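Local coordinates for protein beta-galactosidase (Bacillus circulans subsp. alkalophilus, PDB 3TTS) that probably hydrolyses terminal beta-D-galactose residues from beta-galactosides, as a beta-galactosidase with a TIM-barrel domain, in an assembly of three chains, at residues V557-G562 and P570-N575; T481-F486 and Q581-A586. All coordinates share one frame; numbering follows the deposited sequence.

Interaction 1: V557-G562 and P570-N575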
# COMPACT_ATOMS: atom_id res chain seq x y z
N VAL A 557 -45.74 0.39 7.33
CA VAL A 557 -44.46 0.49 8.03
C VAL A 557 -44.42 -0.39 9.28
O VAL A 557 -45.19 -0.20 10.22
CB VAL A 557 -44.18 1.97 8.41
CG1 VAL A 557 -42.78 2.13 9.00
CG2 VAL A 557 -44.35 2.86 7.20
N LEU A 558 -43.52 -1.37 9.29
CA LEU A 558 -43.38 -2.25 10.44
C LEU A 558 -42.32 -1.71 11.40
O LEU A 558 -42.29 -2.08 12.57
CB LEU A 558 -42.98 -3.66 10.00
CG LEU A 558 -43.86 -4.34 8.96
CD1 LEU A 558 -43.39 -5.78 8.76
CD2 LEU A 558 -45.33 -4.29 9.36
N ALA A 559 -41.44 -0.85 10.90
CA ALA A 559 -40.30 -0.43 11.68
C ALA A 559 -39.75 0.89 11.17
O ALA A 559 -39.81 1.18 9.98
CB ALA A 559 -39.23 -1.50 11.65
N GLU A 560 -39.22 1.70 12.08
CA GLU A 560 -38.73 3.01 11.70
C GLU A 560 -37.39 3.32 12.34
O GLU A 560 -37.00 2.71 13.33
CB GLU A 560 -39.79 4.10 11.98
CG GLU A 560 -40.50 4.03 13.34
CD GLU A 560 -41.70 4.98 13.44
OE1 GLU A 560 -41.73 5.79 14.40
OE2 GLU A 560 -42.61 4.92 12.56
N TYR A 561 -36.66 4.26 11.75
CA TYR A 561 -35.36 4.66 12.28
C TYR A 561 -35.52 5.34 13.64
O TYR A 561 -36.47 6.09 13.86
CB TYR A 561 -34.68 5.64 11.34
CG TYR A 561 -34.16 5.05 10.05
CD1 TYR A 561 -34.82 5.28 8.85
CD2 TYR A 561 -32.99 4.30 10.03
CE1 TYR A 561 -34.34 4.76 7.67
CE2 TYR A 561 -32.50 3.78 8.85
CZ TYR A 561 -33.18 4.01 7.68
OH TYR A 561 -32.70 3.50 6.50
N GLY A 562 -34.58 5.08 14.53
CA GLY A 562 -34.65 5.64 15.87
C GLY A 562 -33.70 6.79 16.15
O GLY A 562 -33.61 7.24 17.29
N PRO A 570 -39.63 5.31 7.74
CA PRO A 570 -39.63 3.85 7.65
C PRO A 570 -38.26 3.23 7.35
O PRO A 570 -37.48 3.78 6.57
CB PRO A 570 -40.58 3.57 6.49
CG PRO A 570 -41.40 4.80 6.34
CD PRO A 570 -40.49 5.93 6.72
N VAL A 571 -37.99 2.09 7.98
CA VAL A 571 -36.76 1.35 7.74
C VAL A 571 -37.11 -0.08 7.34
O VAL A 571 -36.30 -0.80 6.75
CB VAL A 571 -35.85 1.35 8.99
CG1 VAL A 571 -36.51 0.58 10.14
CG2 VAL A 571 -34.46 0.76 8.67
N LEU A 572 -38.32 -0.50 7.68
CA LEU A 572 -38.81 -1.82 7.31
C LEU A 572 -40.28 -1.73 6.95
O LEU A 572 -41.10 -1.39 7.81
CB LEU A 572 -38.62 -2.82 8.44
CG LEU A 572 -39.38 -4.13 8.18
CD1 LEU A 572 -38.95 -4.71 6.84
CD2 LEU A 572 -39.23 -5.18 9.29
N THR A 573 -40.60 -2.04 5.70
CA THR A 573 -41.97 -1.94 5.21
C THR A 573 -42.46 -3.29 4.69
O THR A 573 -41.66 -4.16 4.37
CB THR A 573 -42.09 -0.91 4.06
OG1 THR A 573 -41.29 -1.33 2.94
CG2 THR A 573 -41.64 0.47 4.52
N ARG A 574 -43.78 -3.44 4.61
CA ARG A 574 -44.38 -4.63 4.03
C ARG A 574 -45.45 -4.21 3.06
O ARG A 574 -46.37 -3.47 3.40
CB ARG A 574 -45.00 -5.54 5.10
CG ARG A 574 -45.27 -6.94 4.58
CD ARG A 574 -46.10 -7.77 5.55
NE ARG A 574 -47.51 -7.64 5.25
CZ ARG A 574 -48.33 -8.66 4.99
NH1 ARG A 574 -47.88 -9.90 5.02
NH2 ARG A 574 -49.60 -8.42 4.72
N ASN A 575 -45.34 -4.70 1.84
CA ASN A 575 -46.30 -4.38 0.80
C ASN A 575 -47.13 -5.60 0.42
O ASN A 575 -46.59 -6.59 -0.07
CB ASN A 575 -45.58 -3.84 -0.43
CG ASN A 575 -46.50 -3.06 -1.33
OD1 ASN A 575 -47.36 -2.31 -0.86
ND2 ASN A 575 -46.34 -3.23 -2.64
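The carbonyl oxygen of Ala-559 takes two backbone N-H groups of the other strand, Val-571 N at 2.9 Å and Leu-572 N at 3.2 Å, both from the same face of its carbonyl plane. The Val-571 bond is nearly straight at hydrogen (174°), whereas Leu-572 N sits above the plane. In return, Leu-572 O accepts Leu-558 N at 2.8 Å, in the carbonyl plane, and more weakly Ala-559 N. Each oxygen thus faces two consecutive residues. On one face of the sheet Ala-559 CB presses against Leu-572 CB at 3.5 Å and also touches Val-571 CG1. Val-571 holds CG2 anti to its backbone N, which lays this methyl over one face of the Tyr-561 ring, offset toward the rim, 3.6 Å from Tyr-561 CE2. Val-571 CB stands 3.9 Å from the centroid of the Tyr-561 ring and only 6° off the normal, a CH-pi contact; the Tyr-561 hydroxyl is held by Asp-548 O. On the other face both methyls of Val-557 pack against the CB-CG edge of Pro-570, Val-557 CG2 lying 3.6 Å from Pro-570 CG. Further along the hairpin, Leu-558 CD1 packs on Arg-574 CB, while the guanidinium group continues to a salt bridge with Glu-604. Two classic beta bulges, one on each strand, therefore interrupt an antiparallel beta hairpin where both strands turn a corner, at Leu-558 and at Val-571 and Leu-572.

Interaction 2: T481-F486 and Q581-A586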
# COMPACT_ATOMS: atom_id res chain seq x y z
N THR A 481 -43.29 -14.35 -1.12
CA THR A 481 -42.74 -13.15 -0.51
C THR A 481 -41.37 -12.79 -1.11
O THR A 481 -40.55 -13.65 -1.42
CB THR A 481 -42.73 -13.17 1.06
OG1 THR A 481 -41.39 -13.29 1.54
CG2 THR A 481 -43.59 -14.28 1.59
N PHE A 482 -41.18 -11.49 -1.31
CA PHE A 482 -39.98 -10.99 -1.96
C PHE A 482 -39.36 -9.93 -1.08
O PHE A 482 -40.03 -9.05 -0.57
CB PHE A 482 -40.33 -10.40 -3.32
CG PHE A 482 -39.15 -9.79 -4.04
CD1 PHE A 482 -38.22 -10.60 -4.67
CD2 PHE A 482 -38.99 -8.41 -4.09
CE1 PHE A 482 -37.13 -10.04 -5.35
CE2 PHE A 482 -37.91 -7.84 -4.76
CZ PHE A 482 -36.98 -8.66 -5.39
N VAL A 483 -38.05 -10.06 -0.89
CA VAL A 483 -37.32 -9.12 -0.07
C VAL A 483 -36.18 -8.52 -0.87
O VAL A 483 -35.37 -9.24 -1.46
CB VAL A 483 -36.72 -9.84 1.15
CG1 VAL A 483 -35.91 -8.85 1.99
CG2 VAL A 483 -37.81 -10.53 1.97
N THR A 484 -36.14 -7.19 -0.93
CA THR A 484 -34.95 -6.52 -1.40
C THR A 484 -34.58 -5.39 -0.43
O THR A 484 -35.17 -5.27 0.64
CB THR A 484 -35.09 -6.02 -2.85
OG1 THR A 484 -33.81 -5.56 -3.30
CG2 THR A 484 -36.11 -4.89 -2.96
N THR A 485 -33.60 -4.57 -0.78
CA THR A 485 -33.01 -3.71 0.23
C THR A 485 -32.64 -2.33 -0.26
O THR A 485 -32.92 -1.95 -1.40
CB THR A 485 -31.72 -4.34 0.79
OG1 THR A 485 -30.68 -4.22 -0.19
CG2 THR A 485 -31.94 -5.81 1.14
N PHE A 486 -32.00 -1.58 0.63
CA PHE A 486 -31.45 -0.28 0.28
C PHE A 486 -30.62 -0.42 -0.99
O PHE A 486 -29.96 -1.45 -1.22
CB PHE A 486 -30.56 0.21 1.43
CG PHE A 486 -29.40 -0.71 1.72
CD1 PHE A 486 -29.53 -1.72 2.66
CD2 PHE A 486 -28.20 -0.58 1.03
CE1 PHE A 486 -28.47 -2.59 2.92
CE2 PHE A 486 -27.13 -1.44 1.28
CZ PHE A 486 -27.27 -2.45 2.23
N GLN A 581 -46.48 -10.78 -0.62
CA GLN A 581 -45.99 -9.66 0.17
C GLN A 581 -44.54 -9.36 -0.22
O GLN A 581 -43.75 -10.26 -0.48
CB GLN A 581 -46.04 -10.02 1.66
CG GLN A 581 -47.32 -10.72 2.07
CD GLN A 581 -47.28 -12.21 1.82
OE1 GLN A 581 -48.30 -12.83 1.52
NE2 GLN A 581 -46.11 -12.80 1.96
N SER A 582 -44.18 -8.08 -0.25
CA SER A 582 -42.80 -7.72 -0.50
C SER A 582 -42.31 -6.92 0.70
O SER A 582 -43.03 -6.07 1.24
CB SER A 582 -42.69 -6.90 -1.78
OG SER A 582 -43.07 -5.56 -1.54
N TYR A 583 -41.09 -7.20 1.14
CA TYR A 583 -40.50 -6.45 2.24
C TYR A 583 -39.31 -5.62 1.76
O TYR A 583 -38.44 -6.13 1.05
CB TYR A 583 -40.07 -7.41 3.35
CG TYR A 583 -41.21 -8.12 4.03
CD1 TYR A 583 -41.71 -7.68 5.25
CD2 TYR A 583 -41.81 -9.24 3.44
CE1 TYR A 583 -42.76 -8.33 5.88
CE2 TYR A 583 -42.86 -9.90 4.07
CZ TYR A 583 -43.33 -9.43 5.29
OH TYR A 583 -44.37 -10.06 5.92
N TYR A 584 -39.27 -4.34 2.11
CA TYR A 584 -38.12 -3.51 1.81
C TYR A 584 -37.34 -3.30 3.09
O TYR A 584 -37.92 -2.98 4.13
CB TYR A 584 -38.56 -2.18 1.21
CG TYR A 584 -37.44 -1.36 0.58
CD1 TYR A 584 -37.12 -1.48 -0.77
CD2 TYR A 584 -36.72 -0.44 1.34
CE1 TYR A 584 -36.11 -0.71 -1.34
CE2 TYR A 584 -35.72 0.32 0.80
CZ TYR A 584 -35.41 0.19 -0.54
OH TYR A 584 -34.39 0.97 -1.08
N VAL A 585 -36.03 -3.50 3.04
CA VAL A 585 -35.18 -3.33 4.20
C VAL A 585 -34.21 -2.19 3.92
O VAL A 585 -33.24 -2.34 3.16
CB VAL A 585 -34.45 -4.64 4.56
CG1 VAL A 585 -33.69 -4.51 5.86
CG2 VAL A 585 -35.46 -5.80 4.65
N ALA A 586 -34.48 -1.03 4.53
CA ALA A 586 -33.84 0.22 4.14
C ALA A 586 -32.42 0.41 4.69
O ALA A 586 -31.77 1.41 4.40
CB ALA A 586 -34.72 1.41 4.52
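Strands 481-485 and 581-585 run side by side as a parallel pair in the mixed sheet of the trimerisation domain, their axes 16° apart, and Phe-482 N opens the exchange by donating to Gln-581 O at 3.0 Å. Phe-482 O then receives Tyr-583 N at 2.7 Å, Tyr-583 O receives Thr-484 N, and Thr-484 O receives Val-585 N. Phe-486 N closes the series on Val-585 O at 2.9 Å. The strand 481-485 thus uses the N-H and C=O of alternate residues here, while Thr-481 bonds the backbone of Lys-454 and Val-456, and Val-483 that of Val-456 and Ala-458. Thr-485 O accepts Ser-488 OG. Side-chain polar ends are satisfied from outside: Tyr-583 OH by Glu-604, Ser-582 OG by Val-509 O, Thr-484 OG1 by Ala-458 O and Gln-581 OE1 by Lys-576. Between the strands Val-483 CG2 meets Tyr-583 CB, and Val-483 CG1 meets Val-585 CG2, both at 4.1 Å, on a face covered by helix 591-604. On the other face the Tyr-584 ring reaches across, with CG anti to the backbone N (chi1 -168°), to lie over the Thr-485 carbonyl carbon; its hydroxyl bonds Asp-548. At the strand end, on the Val-483 side, Thr-485 OG1, also paired with Val-460 N, donates to Phe-486 O at 3.0 Å and sits over one face of the Phe-486 ring.

From the N terminus, segment 481-486 comes first, and the chain then leaves for 94 residues, 38 of them in strands, before 581-586 returns beside it and closes the long loop of interaction 2. Inside that excursion interaction 1 closes a much shorter one: 557-562 and 570-575 form a hairpin with seven residues between them. The two contacts are therefore nested, not crossed. Strand 570-577 leads directly into strand 580-585, its antiparallel neighbour, and probable hydrogen bonds join Asn-575 N to Ser-582 O and Ala-586 N to Val-571 O. Through this shared boundary the antiparallel half of the mixed sheet is tied to its parallel half.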